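PDB 3GHJ: putative integron gene cassette protein from Uncultured bacterium, which is of unknown function but belongs to the glyoxalase/bleomycin resistance protein/dioxygenase superfamily, whose members often bind metals or small molecules. Local coordinates for residues Ala33-Asn38 against Gln78-Asn83; Gln87-Arg92 against His134-Thr139. The protein carries 1 engineered substitution. All coordinates share one frame; numbering follows the deposited sequence.

Contact 1 of 2, residues Ala33-Asn38 against Gln78-Asn83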
loop_
_atom_site.group_PDB
_atom_site.type_symbol
_atom_site.label_atom_id
_atom_site.label_comp_id
_atom_site.label_asym_id
_atom_site.label_seq_id
_atom_site.Cartn_x
_atom_site.Cartn_y
_atom_site.Cartn_z
ATOM N N ALA A 33 -1.283 -4.055 4.417
ATOM C CA ALA A 33 -1.944 -5.227 4.989
ATOM C C ALA A 33 -3.127 -5.589 4.104
ATOM O O ALA A 33 -3.924 -4.730 3.727
ATOM C CB ALA A 33 -2.406 -4.944 6.406
ATOM N N VAL A 34 -3.213 -6.867 3.761
ATOM C CA VAL A 34 -4.238 -7.368 2.847
ATOM C C VAL A 34 -5.074 -8.406 3.579
ATOM O O VAL A 34 -4.547 -9.434 4.021
ATOM C CB VAL A 34 -3.594 -8.024 1.617
ATOM C CG1 VAL A 34 -4.665 -8.475 0.634
ATOM C CG2 VAL A 34 -2.630 -7.041 0.938
ATOM N N LYS A 35 -6.369 -8.134 3.729
ATOM C CA LYS A 35 -7.276 -9.099 4.350
ATOM C C LYS A 35 -7.579 -10.223 3.377
ATOM O O LYS A 35 -7.981 -9.976 2.242
ATOM C CB LYS A 35 -8.578 -8.420 4.785
ATOM C CG LYS A 35 -8.376 -7.239 5.721
ATOM C CD LYS A 35 -7.680 -7.647 7.006
ATOM C CE LYS A 35 -7.586 -6.473 7.973
ATOM N NZ LYS A 35 -7.022 -6.888 9.288
ATOM N N VAL A 36 -7.384 -11.462 3.817
ATOM C CA VAL A 36 -7.581 -12.608 2.936
ATOM C C VAL A 36 -8.547 -13.622 3.537
ATOM O O VAL A 36 -8.581 -13.813 4.749
ATOM C CB VAL A 36 -6.235 -13.303 2.596
ATOM C CG1 VAL A 36 -5.246 -12.279 2.039
ATOM C CG2 VAL A 36 -5.641 -14.007 3.820
ATOM N N LYS A 37 -9.311 -14.279 2.675
ATOM C CA LYS A 37 -10.253 -15.308 3.132
ATOM C C LYS A 37 -9.561 -16.605 3.553
ATOM O O LYS A 37 -10.021 -17.293 4.467
ATOM C CB LYS A 37 -11.300 -15.591 2.054
ATOM C CG LYS A 37 -12.323 -14.472 1.886
ATOM C CD LYS A 37 -13.301 -14.419 3.055
ATOM C CE LYS A 37 -14.375 -13.362 2.828
ATOM N NZ LYS A 37 -15.486 -13.483 3.816
ATOM N N ASN A 38 -8.459 -16.936 2.892
ATOM C CA ASN A 38 -7.753 -18.183 3.142
ATOM C C ASN A 38 -6.258 -17.915 3.072
ATOM O O ASN A 38 -5.723 -17.611 1.998
ATOM C CB ASN A 38 -8.176 -19.231 2.106
ATOM C CG ASN A 38 -7.554 -20.599 2.354
ATOM O OD1 ASN A 38 -6.340 -20.743 2.446
ATOM N ND2 ASN A 38 -8.401 -21.624 2.424
ATOM N N GLN A 78 -3.442 -11.096 6.022
ATOM C CA GLN A 78 -4.079 -11.321 7.321
ATOM C C GLN A 78 -5.404 -12.021 7.106
ATOM O O GLN A 78 -6.291 -11.479 6.460
ATOM C CB GLN A 78 -4.308 -9.982 8.025
ATOM C CG GLN A 78 -3.019 -9.213 8.264
ATOM C CD GLN A 78 -3.239 -7.833 8.855
ATOM O OE1 GLN A 78 -2.437 -7.356 9.661
ATOM N NE2 GLN A 78 -4.315 -7.181 8.447
ATOM N N GLU A 79 -5.542 -13.234 7.628
ATOM C CA GLU A 79 -6.770 -13.974 7.407
ATOM C C GLU A 79 -7.950 -13.386 8.171
ATOM O O GLU A 79 -7.866 -13.139 9.376
ATOM C CB GLU A 79 -6.593 -15.443 7.780
ATOM C CG GLU A 79 -7.712 -16.334 7.280
ATOM C CD GLU A 79 -7.440 -17.792 7.571
ATOM O OE1 GLU A 79 -7.603 -18.205 8.741
ATOM O OE2 GLU A 79 -7.057 -18.521 6.637
ATOM N N GLU A 80 -9.030 -13.162 7.455
ATOM C CA GLU A 80 -10.298 -12.665 7.996
ATOM C C GLU A 80 -11.436 -13.357 7.249
ATOM O O GLU A 80 -11.583 -13.138 6.086
ATOM C CB GLU A 80 -10.377 -11.159 7.755
ATOM C CG GLU A 80 -9.623 -10.361 8.726
ATOM C CD GLU A 80 -10.312 -9.029 9.110
ATOM O OE1 GLU A 80 -11.105 -8.462 8.292
ATOM O OE2 GLU A 80 -10.011 -8.573 10.230
ATOM N N LYS A 81 -12.223 -14.184 7.920
ATOM C CA LYS A 81 -13.263 -14.954 7.244
ATOM C C LYS A 81 -14.608 -14.238 7.113
ATOM O O LYS A 81 -15.501 -14.724 6.420
ATOM C CB LYS A 81 -13.420 -16.322 7.910
ATOM C CG LYS A 81 -12.122 -17.115 7.929
ATOM C CD LYS A 81 -12.343 -18.565 8.302
ATOM C CE LYS A 81 -11.081 -19.381 8.062
ATOM N NZ LYS A 81 -11.271 -20.821 8.389
ATOM N N GLU A 82 -14.785 -13.124 7.798
ATOM C CA GLU A 82 -15.993 -12.314 7.710
ATOM C C GLU A 82 -15.771 -10.871 7.201
ATOM O O GLU A 82 -14.681 -10.374 7.216
ATOM C CB GLU A 82 -16.686 -12.340 9.098
ATOM C CG GLU A 82 -16.842 -13.797 9.699
ATOM C CD GLU A 82 -18.029 -14.002 10.670
ATOM O OE1 GLU A 82 -18.434 -13.063 11.391
ATOM O OE2 GLU A 82 -18.512 -15.131 10.740
ATOM N N ASN A 83 -16.845 -10.186 6.859
ATOM C CA ASN A 83 -16.830 -8.749 6.584
ATOM C C ASN A 83 -15.954 -8.324 5.401
ATOM O O ASN A 83 -15.144 -7.403 5.522
ATOM C CB ASN A 83 -16.404 -7.977 7.835
ATOM C CG ASN A 83 -17.269 -8.295 9.041
ATOM O OD1 ASN A 83 -18.418 -8.716 8.903
ATOM N ND2 ASN A 83 -16.720 -8.090 10.232
#
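V34 and V36 bond in parallel register to Q78 and E80: Q78 N donates to V34 O (2.8 Å), V36 N to Q78 O, and E80 N to V36 O at a nearly straight 169°, carrying the ladder just past the end of strand 73-79. K35 and Q78 share one face of the sheet. The K35 chain, turned about CB-CG (chi2 -60°), runs toward E80, and in one of the two modelled positions of E80 its OE2 makes a long, doubtful salt bridge with K35 NZ (3.6 Å). On the other face V36 CG2 rests against E79 CA (3.8 Å). E79 runs extended, its OE2 3.6 Å from N38 CA; that oxygen is held by R62 in a salt bridge and by L39 N. N38 is the N-cap of helix 39-49, its OD1 taking the K41 N-H. Farther out, K37 also bends at chi2 and reaches across the loop, where NZ gives a hydrogen bond to K81 O (2.9 Å) from well above the carbonyl plane. The first and last strands of a beta-alpha-beta-beta-beta unit, paired in parallel as here with a helix between the first and second, are the hallmark of the vicinal oxygen chelate fold.

Contact 2 of 2, residues Gln87-Arg92 against His134-Thr139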
loop_
_atom_site.group_PDB
_atom_site.type_symbol
_atom_site.label_atom_id
_atom_site.label_comp_id
_atom_site.label_asym_id
_atom_site.label_seq_id
_atom_site.Cartn_x
_atom_site.Cartn_y
_atom_site.Cartn_z
ATOM N N GLN A 87 -10.119 -4.141 -1.418
ATOM C CA GLN A 87 -8.970 -3.279 -1.307
ATOM C C GLN A 87 -8.392 -2.992 -2.701
ATOM O O GLN A 87 -8.591 -3.736 -3.606
ATOM C CB GLN A 87 -7.916 -3.944 -0.439
ATOM C CG GLN A 87 -8.342 -4.085 1.004
ATOM C CD GLN A 87 -7.324 -4.771 1.876
ATOM O OE1 GLN A 87 -7.601 -5.750 2.469
ATOM N NE2 GLN A 87 -6.164 -4.192 1.973
ATOM N N HIS A 88 -7.674 -1.880 -2.791
ATOM C CA HIS A 88 -6.923 -1.530 -3.970
ATOM C C HIS A 88 -5.534 -1.083 -3.607
ATOM O O HIS A 88 -5.367 -0.253 -2.797
ATOM C CB HIS A 88 -7.566 -0.404 -4.824
ATOM C CG HIS A 88 -6.635 0.096 -5.893
ATOM N ND1 HIS A 88 -6.274 -0.672 -6.976
ATOM C CD2 HIS A 88 -5.934 1.247 -6.008
ATOM C CE1 HIS A 88 -5.410 -0.008 -7.713
ATOM N NE2 HIS A 88 -5.172 1.148 -7.139
ATOM N N PHE A 89 -4.564 -1.659 -4.308
ATOM C CA PHE A 89 -3.184 -1.283 -4.218
ATOM C C PHE A 89 -2.446 -1.664 -5.486
ATOM O O PHE A 89 -2.883 -2.499 -6.198
ATOM C CB PHE A 89 -2.494 -1.895 -2.965
ATOM C CG PHE A 89 -2.784 -3.359 -2.753
ATOM C CD1 PHE A 89 -3.861 -3.747 -2.025
ATOM C CD2 PHE A 89 -1.946 -4.311 -3.239
ATOM C CE1 PHE A 89 -4.146 -5.062 -1.849
ATOM C CE2 PHE A 89 -2.236 -5.623 -3.048
ATOM C CZ PHE A 89 -3.311 -5.998 -2.361
ATOM N N SER A 90 -1.302 -1.048 -5.715
ATOM C CA SER A 90 -0.547 -1.338 -6.934
ATOM C C SER A 90 0.933 -1.519 -6.652
ATOM O O SER A 90 1.464 -1.006 -5.661
ATOM C CB SER A 90 -0.742 -0.241 -7.980
ATOM O OG SER A 90 0.172 0.816 -7.773
ATOM N N PHE A 91 1.595 -2.251 -7.540
ATOM C CA PHE A 91 3.027 -2.467 -7.465
ATOM C C PHE A 91 3.700 -1.778 -8.639
ATOM O O PHE A 91 3.149 -1.724 -9.734
ATOM C CB PHE A 91 3.335 -3.971 -7.489
ATOM C CG PHE A 91 2.637 -4.731 -6.400
ATOM C CD1 PHE A 91 3.182 -4.762 -5.133
ATOM C CD2 PHE A 91 1.419 -5.361 -6.617
ATOM C CE1 PHE A 91 2.550 -5.428 -4.091
ATOM C CE2 PHE A 91 0.772 -6.043 -5.575
ATOM C CZ PHE A 91 1.347 -6.072 -4.309
ATOM N N ARG A 92 4.902 -1.275 -8.394
ATOM C CA ARG A 92 5.695 -0.591 -9.401
ATOM C C ARG A 92 6.343 -1.586 -10.355
ATOM O O ARG A 92 6.919 -2.584 -9.913
ATOM C CB ARG A 92 6.790 0.215 -8.701
ATOM C CG ARG A 92 7.645 1.040 -9.643
ATOM C CD ARG A 92 6.832 2.162 -10.270
ATOM N NE ARG A 92 7.664 3.064 -11.062
ATOM C CZ ARG A 92 8.332 4.102 -10.568
ATOM N NH1 ARG A 92 8.273 4.383 -9.274
ATOM N NH2 ARG A 92 9.063 4.861 -11.373
ATOM N N HIS A 134 -9.563 -8.678 -4.535
ATOM C CA HIS A 134 -9.012 -7.341 -4.385
ATOM C C HIS A 134 -8.576 -6.814 -5.736
ATOM O O HIS A 134 -8.226 -7.588 -6.645
ATOM C CB HIS A 134 -7.852 -7.329 -3.398
ATOM C CG HIS A 134 -8.282 -7.615 -2.002
ATOM N ND1 HIS A 134 -9.377 -7.003 -1.430
ATOM C CD2 HIS A 134 -7.790 -8.468 -1.071
ATOM C CE1 HIS A 134 -9.536 -7.461 -0.200
ATOM N NE2 HIS A 134 -8.583 -8.344 0.045
ATOM N N ALA A 135 -8.628 -5.498 -5.878
ATOM C CA ALA A 135 -8.283 -4.846 -7.128
ATOM C C ALA A 135 -6.798 -4.525 -7.133
ATOM O O ALA A 135 -6.377 -3.482 -6.620
ATOM C CB ALA A 135 -9.118 -3.572 -7.289
ATOM N N LEU A 136 -6.002 -5.432 -7.688
ATOM C CA LEU A 136 -4.563 -5.231 -7.780
ATOM C C LEU A 136 -4.201 -4.559 -9.094
ATOM O O LEU A 136 -4.990 -4.534 -10.046
ATOM C CB LEU A 136 -3.809 -6.560 -7.626
ATOM C CG LEU A 136 -3.536 -7.031 -6.194
ATOM C CD1 LEU A 136 -4.837 -7.200 -5.414
ATOM C CD2 LEU A 136 -2.732 -8.335 -6.208
ATOM N N GLU A 137 -3.003 -4.005 -9.137
ATOM C CA GLU A 137 -2.565 -3.224 -10.276
ATOM C C GLU A 137 -1.047 -3.286 -10.368
ATOM O O GLU A 137 -0.357 -3.365 -9.344
ATOM C CB GLU A 137 -3.053 -1.776 -10.112
ATOM C CG GLU A 137 -2.530 -0.792 -11.141
ATOM C CD GLU A 137 -2.910 0.644 -10.835
ATOM O OE1 GLU A 137 -3.768 0.873 -9.950
ATOM O OE2 GLU A 137 -2.334 1.549 -11.473
ATOM N N PHE A 138 -0.534 -3.302 -11.597
ATOM C CA PHE A 138 0.859 -2.970 -11.858
ATOM C C PHE A 138 0.860 -1.586 -12.492
ATOM O O PHE A 138 0.119 -1.348 -13.452
ATOM C CB PHE A 138 1.510 -3.955 -12.834
ATOM C CG PHE A 138 1.674 -5.356 -12.304
ATOM C CD1 PHE A 138 1.880 -5.609 -10.961
ATOM C CD2 PHE A 138 1.679 -6.433 -13.182
ATOM C CE1 PHE A 138 2.046 -6.913 -10.501
ATOM C CE2 PHE A 138 1.844 -7.729 -12.727
ATOM C CZ PHE A 138 2.038 -7.973 -11.391
ATOM N N THR A 139 1.678 -0.682 -11.969
ATOM C CA THR A 139 1.761 0.687 -12.475
ATOM C C THR A 139 3.173 0.963 -12.949
ATOM O O THR A 139 4.138 0.752 -12.212
ATOM C CB THR A 139 1.448 1.716 -11.371
ATOM O OG1 THR A 139 0.269 1.326 -10.648
ATOM C CG2 THR A 139 1.258 3.111 -11.973
#
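H88 ND1 donates to A135 O at 2.8 Å, approaching from above the carbonyl plane; A135 O also takes a weak bond from F89 N. With CG anti to the backbone N (chi1 170°), the imidazole leans over the neighbouring strand until the E137 carboxylate lies nearly coplanar with it, OE1 at the ring edge. H88 NE2 instead bonds E31 of the second subunit, whose carboxylate also comes close to E137 OE1, like charge to like. Relatives in this superfamily often place their metal or active site in such a region, though no metal is claimed here. E137 OE2 accepts from T139 OG1 (2.7 Å), well above the carboxylate plane, and from S125 OG. In one of its two modelled positions S90 OG donates to T139 OG1 (2.9 Å).

At the start of the pair, Q87 N bonds H134 ND1 (3.0 Å), tilted from the ring plane, while Q87 CB makes a CH-pi contact over the imidazole face. The other ring nitrogen, H134 NE2, bonds K35 O, and the Q87 amide grips A33 O and K35 N. Backbone bonds A135 N to Q87 O, F91 N to E137 O and T139 N to F91 O join parallel strands 88-93 and 135-140, the first and last of the second beta-alpha-beta-beta-beta unit. Residues F89-R92 pair antiparallel with a strand of the second subunit, continuing the sheet across the interface.

The face bearing F89, F91, L136 and F138 is apolar. F89 and L136 lie side by side, CZ against CD1 at 3.6 Å, and both meet Y46 of helix 39-49. L136 CD2 comes to the edge of the F91 ring at 4.2 Å; F91 CB meets the edge of the F138 ring, and F52 stands edge-to-face with F91.

How the contacts relate
Contact 1 closes before contact 2 opens along the chain, and their centres lie about 17 Å apart. Each joins the outer and next strand of a different four-stranded mixed sheet, both ordered 1-4-3-2, so the chain repeats one architecture twice, strand 88-93 following directly after strand 73-79. Strand 28-36 of contact 1 meets contact 2: the H134 and Q87 side chains reach its backbone, and V34 packs on the rings of F89 and H134. Helix 39-49, which follows strand 28-36 in the chain, also touches side chains of contact 2. Both contacts reach the second subunit, contact 2 by extending its sheet through F89-R92, contact 1 through A33 and N83.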